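Local structure of L-lysine 6-oxidase (Marinomonas mediterranea, 3WEU) at residues G30-E35 with V47-E52; Q348-V353 with P360-M365. The protein oxidises the side-chain amine of free L-lysine with a cysteine tryptophylquinone cofactor, releasing ammonium and the hydrogen peroxide that kills bacteria. All coordinates share one frame; numbering follows the deposited sequence.

Interaction 1. Residues G30-E35 with V47-E52. With EDO (1,2-ethanediol), chain L.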
loop_
_atom_site.group_PDB
_atom_site.type_symbol
_atom_site.label_atom_id
_atom_site.label_comp_id
_atom_site.label_asym_id
_atom_site.label_seq_id
_atom_site.Cartn_x
_atom_site.Cartn_y
_atom_site.Cartn_z
ATOM N N GLY A 30 -38.719 17.600 2.755
ATOM C CA GLY A 30 -38.521 17.718 1.294
ATOM C C GLY A 30 -38.339 19.180 0.856
ATOM O O GLY A 30 -38.299 19.452 -0.316
ATOM N N GLY A 31 -38.228 20.084 1.839
ATOM C CA GLY A 31 -38.121 21.486 1.584
ATOM C C GLY A 31 -36.714 21.903 1.291
ATOM O O GLY A 31 -35.746 21.332 1.852
ATOM N N LEU A 32 -36.553 22.912 0.437
ATOM C CA LEU A 32 -35.232 23.491 0.238
ATOM C C LEU A 32 -34.797 24.310 1.467
ATOM O O LEU A 32 -35.619 24.840 2.158
ATOM C CB LEU A 32 -35.226 24.375 -1.003
ATOM C CG LEU A 32 -35.323 23.710 -2.363
ATOM C CD1 LEU A 32 -35.500 24.731 -3.499
ATOM C CD2 LEU A 32 -34.087 22.913 -2.694
ATOM N N PRO A 33 -33.524 24.388 1.752
ATOM C CA PRO A 33 -33.012 25.355 2.732
ATOM C C PRO A 33 -33.125 26.780 2.177
ATOM O O PRO A 33 -33.449 26.975 1.001
ATOM C CB PRO A 33 -31.554 24.956 2.894
ATOM C CG PRO A 33 -31.216 24.412 1.556
ATOM C CD PRO A 33 -32.443 23.681 1.083
ATOM N N TYR A 34 -32.932 27.781 3.053
ATOM C CA TYR A 34 -33.291 29.162 2.764
ATOM C C TYR A 34 -32.141 30.108 2.767
ATOM O O TYR A 34 -31.261 30.022 3.595
ATOM C CB TYR A 34 -34.290 29.688 3.830
ATOM C CG TYR A 34 -35.672 29.358 3.486
ATOM C CD1 TYR A 34 -36.174 28.034 3.640
ATOM C CD2 TYR A 34 -36.487 30.316 2.927
ATOM C CE1 TYR A 34 -37.457 27.727 3.247
ATOM C CE2 TYR A 34 -37.755 30.008 2.483
ATOM C CZ TYR A 34 -38.226 28.726 2.669
ATOM O OH TYR A 34 -39.478 28.521 2.281
ATOM N N GLU A 35 -32.158 31.038 1.813
ATOM C CA GLU A 35 -31.345 32.223 1.931
ATOM C C GLU A 35 -31.875 33.034 3.110
ATOM O O GLU A 35 -33.004 32.782 3.629
ATOM C CB GLU A 35 -31.418 33.056 0.654
ATOM C CG GLU A 35 -30.935 32.386 -0.619
ATOM C CD GLU A 35 -29.486 31.991 -0.636
ATOM O OE1 GLU A 35 -28.674 32.654 0.069
ATOM O OE2 GLU A 35 -29.165 31.091 -1.442
ATOM N N VAL A 47 -30.545 29.824 -3.589
ATOM C CA VAL A 47 -30.195 30.013 -4.972
ATOM C C VAL A 47 -29.112 29.006 -5.298
ATOM O O VAL A 47 -29.413 28.056 -6.005
ATOM C CB VAL A 47 -29.756 31.466 -5.224
ATOM C CG1 VAL A 47 -29.336 31.653 -6.670
ATOM C CG2 VAL A 47 -30.884 32.433 -4.822
ATOM N N ASN A 48 -27.871 29.194 -4.838
ATOM C CA ASN A 48 -26.825 28.195 -5.030
ATOM C C ASN A 48 -26.394 27.502 -3.748
ATOM O O ASN A 48 -26.225 28.169 -2.747
ATOM C CB ASN A 48 -25.608 28.823 -5.684
ATOM C CG ASN A 48 -25.883 29.315 -7.112
ATOM O OD1 ASN A 48 -26.661 28.773 -7.856
ATOM N ND2 ASN A 48 -25.276 30.388 -7.439
ATOM N N PHE A 49 -26.202 26.188 -3.788
ATOM C CA PHE A 49 -25.792 25.478 -2.607
ATOM C C PHE A 49 -24.309 25.709 -2.306
ATOM O O PHE A 49 -23.849 25.512 -1.154
ATOM C CB PHE A 49 -25.988 23.988 -2.817
ATOM C CG PHE A 49 -27.407 23.569 -2.873
ATOM C CD1 PHE A 49 -28.008 23.252 -4.087
ATOM C CD2 PHE A 49 -28.150 23.456 -1.672
ATOM C CE1 PHE A 49 -29.344 22.822 -4.135
ATOM C CE2 PHE A 49 -29.491 23.008 -1.741
ATOM C CZ PHE A 49 -30.069 22.728 -2.953
ATOM N N LYS A 50 -23.566 26.054 -3.354
ATOM C CA LYS A 50 -22.119 26.226 -3.262
ATOM C C LYS A 50 -21.775 27.685 -3.545
ATOM O O LYS A 50 -22.501 28.392 -4.231
ATOM C CB LYS A 50 -21.369 25.363 -4.266
ATOM C CG LYS A 50 -21.649 23.874 -4.121
ATOM C CD LYS A 50 -20.654 23.077 -4.901
ATOM C CE LYS A 50 -21.014 21.601 -4.964
ATOM N NZ LYS A 50 -20.095 20.792 -5.731
ATOM N N ASP A 51 -20.668 28.131 -3.005
ATOM C CA ASP A 51 -20.200 29.482 -3.323
ATOM C C ASP A 51 -19.484 29.478 -4.640
ATOM O O ASP A 51 -19.406 28.466 -5.351
ATOM C CB ASP A 51 -19.308 29.997 -2.178
ATOM C CG ASP A 51 -18.007 29.314 -2.070
ATOM O OD1 ASP A 51 -17.560 28.532 -2.936
ATOM O OD2 ASP A 51 -17.363 29.543 -1.050
ATOM N N GLU A 52 -18.935 30.633 -5.013
ATOM C CA GLU A 52 -18.330 30.756 -6.331
ATOM C C GLU A 52 -17.132 29.904 -6.527
ATOM O O GLU A 52 -16.838 29.545 -7.647
ATOM C CB GLU A 52 -17.981 32.231 -6.647
ATOM C CG GLU A 52 -19.234 33.019 -6.998
ATOM C CD GLU A 52 -18.918 34.344 -7.692
ATOM O OE1 GLU A 52 -17.841 34.933 -7.411
ATOM O OE2 GLU A 52 -19.738 34.784 -8.534
HETATM C C1 EDO L . -20.640 33.791 -3.033
HETATM O O1 EDO L . -19.538 33.059 -3.513
HETATM C C2 EDO L . -21.855 33.027 -3.391
HETATM O O2 EDO L . -22.239 32.276 -2.212
HETATM O O HOH W 1 -26.569 31.528 -3.718
#
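E35 reaches across to V47 with its carboxylate, while L32 and P33 meet the far end of the F49 ring. The E35 side chain folds at chi2 (-62°) instead of running straight out, and OE2 accepts the backbone N-H of V47 at 2.8 Å between OE2 and V47 N. That bond is nearly straight, 168° at the hydrogen, and uses the lone pair of OE2 that points away from OE1. OE1 forms a salt bridge with R57. A water accepts from N48 N at 2.9 Å and donates only weakly to OE2.

Before E35 in the chain, the side chains of L32 and P33 each cross that of F49 at about a right angle. L32 CD2 lies at the ring edge, close to its plane, 4.0 Å from F49 CZ; P33 CG comes in obliquely, 4.0 Å from CE2 of F49. F631, from strand 631-634, stacks on the same ring. Beyond the contact, E52 N donates to O1 of a 1,2-ethanediol, probably from the crystallisation liquor.

The contact thus joins strand 34-36 and the loop leading into it to the loop before strand 58-66. Its chemistry is split: apolar contact at F49, and one directional bond from V47 N to the E35 carboxylate, whose acceptor strength the nearby R57 charge probably lowers.

Interaction 2. Residues Q348-V353 with P360-M365. With EDO (1,2-ethanediol), chain N.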
loop_
_atom_site.group_PDB
_atom_site.type_symbol
_atom_site.label_atom_id
_atom_site.label_comp_id
_atom_site.label_asym_id
_atom_site.label_seq_id
_atom_site.Cartn_x
_atom_site.Cartn_y
_atom_site.Cartn_z
ATOM N N GLN A 348 -43.562 -7.498 5.305
ATOM C CA GLN A 348 -43.828 -7.418 6.732
ATOM C C GLN A 348 -42.490 -7.251 7.441
ATOM O O GLN A 348 -41.419 -7.566 6.869
ATOM C CB GLN A 348 -44.577 -8.689 7.156
ATOM C CG GLN A 348 -45.966 -8.801 6.536
ATOM C CD GLN A 348 -46.969 -7.813 7.140
ATOM O OE1 GLN A 348 -47.037 -7.662 8.336
ATOM N NE2 GLN A 348 -47.655 -7.071 6.313
ATOM N N LEU A 349 -42.528 -6.759 8.685
ATOM C CA LEU A 349 -41.320 -6.600 9.488
ATOM C C LEU A 349 -40.822 -7.887 10.096
ATOM O O LEU A 349 -41.646 -8.657 10.566
ATOM C CB LEU A 349 -41.468 -5.587 10.632
ATOM C CG LEU A 349 -41.421 -4.110 10.195
ATOM C CD1 LEU A 349 -42.660 -3.763 9.386
ATOM C CD2 LEU A 349 -41.332 -3.198 11.418
ATOM N N ASP A 350 -39.506 -8.093 10.104
ATOM C CA ASP A 350 -38.944 -9.213 10.843
ATOM C C ASP A 350 -39.179 -8.977 12.343
ATOM O O ASP A 350 -39.214 -7.846 12.819
ATOM C CB ASP A 350 -37.429 -9.317 10.656
ATOM C CG ASP A 350 -37.043 -9.921 9.331
ATOM O OD1 ASP A 350 -37.950 -10.160 8.524
ATOM O OD2 ASP A 350 -35.824 -10.110 9.077
ATOM N N ASN A 351 -39.281 -10.065 13.107
ATOM C CA ASN A 351 -39.206 -9.923 14.561
ATOM C C ASN A 351 -37.755 -9.522 14.956
ATOM O O ASN A 351 -36.792 -9.417 14.130
ATOM C CB ASN A 351 -39.638 -11.244 15.206
ATOM C CG ASN A 351 -38.643 -12.352 14.949
ATOM O OD1 ASN A 351 -37.444 -12.083 14.758
ATOM N ND2 ASN A 351 -39.115 -13.601 14.928
ATOM N N LYS A 352 -37.572 -9.164 16.193
ATOM C CA LYS A 352 -36.236 -8.794 16.634
ATOM C C LYS A 352 -35.654 -9.896 17.520
ATOM O O LYS A 352 -35.058 -9.621 18.557
ATOM C CB LYS A 352 -36.250 -7.455 17.258
ATOM C CG LYS A 352 -36.366 -6.379 16.077
ATOM C CD LYS A 352 -36.037 -5.011 16.573
ATOM C CE LYS A 352 -35.992 -3.936 15.518
ATOM N NZ LYS A 352 -37.239 -3.895 14.766
ATOM N N VAL A 353 -35.643 -11.093 16.956
ATOM C CA VAL A 353 -35.181 -12.316 17.665
ATOM C C VAL A 353 -33.869 -12.732 17.064
ATOM O O VAL A 353 -33.752 -12.849 15.882
ATOM C CB VAL A 353 -36.169 -13.459 17.514
ATOM C CG1 VAL A 353 -35.631 -14.760 18.156
ATOM C CG2 VAL A 353 -37.457 -13.054 18.200
ATOM N N PRO A 360 -39.638 -12.397 6.768
ATOM C CA PRO A 360 -40.028 -11.692 5.548
ATOM C C PRO A 360 -38.948 -10.760 4.923
ATOM O O PRO A 360 -39.000 -10.555 3.696
ATOM C CB PRO A 360 -41.257 -10.865 5.968
ATOM C CG PRO A 360 -41.657 -11.405 7.331
ATOM C CD PRO A 360 -40.548 -12.165 7.899
ATOM N N GLN A 361 -38.073 -10.155 5.721
ATOM C CA GLN A 361 -37.061 -9.234 5.147
ATOM C C GLN A 361 -35.903 -9.952 4.484
ATOM O O GLN A 361 -35.060 -9.299 3.893
ATOM C CB GLN A 361 -36.627 -8.212 6.184
ATOM C CG GLN A 361 -37.801 -7.293 6.534
ATOM C CD GLN A 361 -37.452 -6.201 7.495
ATOM O OE1 GLN A 361 -37.891 -6.186 8.681
ATOM N NE2 GLN A 361 -36.746 -5.231 6.988
ATOM N N GLN A 362 -35.888 -11.299 4.530
ATOM C CA GLN A 362 -34.958 -12.110 3.761
ATOM C C GLN A 362 -35.515 -12.562 2.439
ATOM O O GLN A 362 -34.824 -13.249 1.694
ATOM C CB GLN A 362 -34.410 -13.288 4.620
ATOM C CG GLN A 362 -33.292 -12.893 5.537
ATOM C CD GLN A 362 -33.705 -11.779 6.515
ATOM O OE1 GLN A 362 -33.404 -10.608 6.327
ATOM N NE2 GLN A 362 -34.416 -12.151 7.548
ATOM N N VAL A 363 -36.778 -12.204 2.147
ATOM C CA VAL A 363 -37.431 -12.539 0.922
ATOM C C VAL A 363 -37.348 -11.365 -0.054
ATOM O O VAL A 363 -37.790 -10.256 0.223
ATOM C CB VAL A 363 -38.906 -12.887 1.161
ATOM C CG1 VAL A 363 -39.570 -13.375 -0.105
ATOM C CG2 VAL A 363 -39.028 -14.027 2.201
ATOM N N LEU A 364 -36.810 -11.641 -1.223
ATOM C CA LEU A 364 -36.686 -10.592 -2.234
ATOM C C LEU A 364 -37.979 -10.425 -2.998
ATOM O O LEU A 364 -38.489 -9.334 -3.068
ATOM C CB LEU A 364 -35.607 -10.971 -3.221
ATOM C CG LEU A 364 -35.518 -10.098 -4.459
ATOM C CD1 LEU A 364 -35.105 -8.721 -4.011
ATOM C CD2 LEU A 364 -34.531 -10.665 -5.485
ATOM N N MET A 365 -38.477 -11.507 -3.611
ATOM C CA MET A 365 -39.564 -11.443 -4.621
ATOM C C MET A 365 -40.908 -11.940 -4.082
ATOM O O MET A 365 -40.947 -12.774 -3.161
ATOM C CB MET A 365 -39.267 -12.308 -5.855
ATOM C CG MET A 365 -38.026 -12.003 -6.621
ATOM S SD MET A 365 -38.129 -10.329 -7.286
ATOM C CE MET A 365 -36.787 -10.397 -8.454
HETATM C C1 EDO N . -40.984 -3.617 16.445
HETATM O O1 EDO N . -39.661 -4.215 16.497
HETATM C C2 EDO N . -41.149 -2.483 15.436
HETATM O O2 EDO N . -39.891 -1.975 15.015
#
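A single turn of 3-10 helix, residues 360-362, receives the carboxylate of D350 at its N-terminal end, within the long irregular connection between helix 336-344 and strand 381-382. D350 OD1 accepts the backbone N-H of Q361 at 2.8 Å from Q361 N. OD2 takes the side-chain N-H of Q362, 2.9 Å from NE2. Both donors come to the syn sides of their oxygens, somewhat out of the carboxylate plane, and the Q362 amide is turned 75° against that plane.

Q361 returns the bond. Its chain runs extended beyond CG (chi2 -177°), carrying the amide to the backbone of D350, whose N donates to OE1 of Q361 at 2.9 Å. This bond is almost straight, 174°, and falls on a lone pair in the carbonyl plane. D350 and Q361 are therefore joined reciprocally, backbone N-H to side-chain oxygen each way.

P360 has no N-H to offer, and its ring packs against the chain instead: CD lies 3.3 Å from D350 OD1, and CB 3.4 Å from Q348 O. That carbonyl oxygen is buried here without a hydrogen-bond partner in the model.

The two glutamine amides carry the contact outward. Q361 NE2 donates to the carbonyl of F402, while Q362 OE1 accepts from K401 N and Q362 NE2 also donates to Y357 O. Strand 400-402 is thereby tied to the turn. To one side, K352 NZ donates to O1 of a 1,2-ethanediol, probably from the crystallisation liquor.

The chemistry is that of one carboxylate held at both oxygens by N-H donors, with no positively charged partner among these bonds. The N-terminal end of the short turn and the amide of Q362 would be expected to stabilise its negative charge.

Following the chain from the N terminus, interaction 1 comes first: strand 34-36 leads through strand 42-43 and back, so that 47-52 meets 30-35 and closes a short loop just before strand 58-66 of the large mixed sheet. Interaction 2 opens some 300 residues later, and closes an even shorter loop, with six residues of irregular chain between 348-353 and 360-365. The two are in series, neither nesting nor crossing. They lie on opposite sides of the chain's centre; the centres of interactions 1 and 2 are about 39 Å apart and their nearest atoms about 23 Å apart. Interaction 1 ties the N-terminal region to strand 631-634; interaction 2 joins its loop to strand 400-402 and helix 407-418.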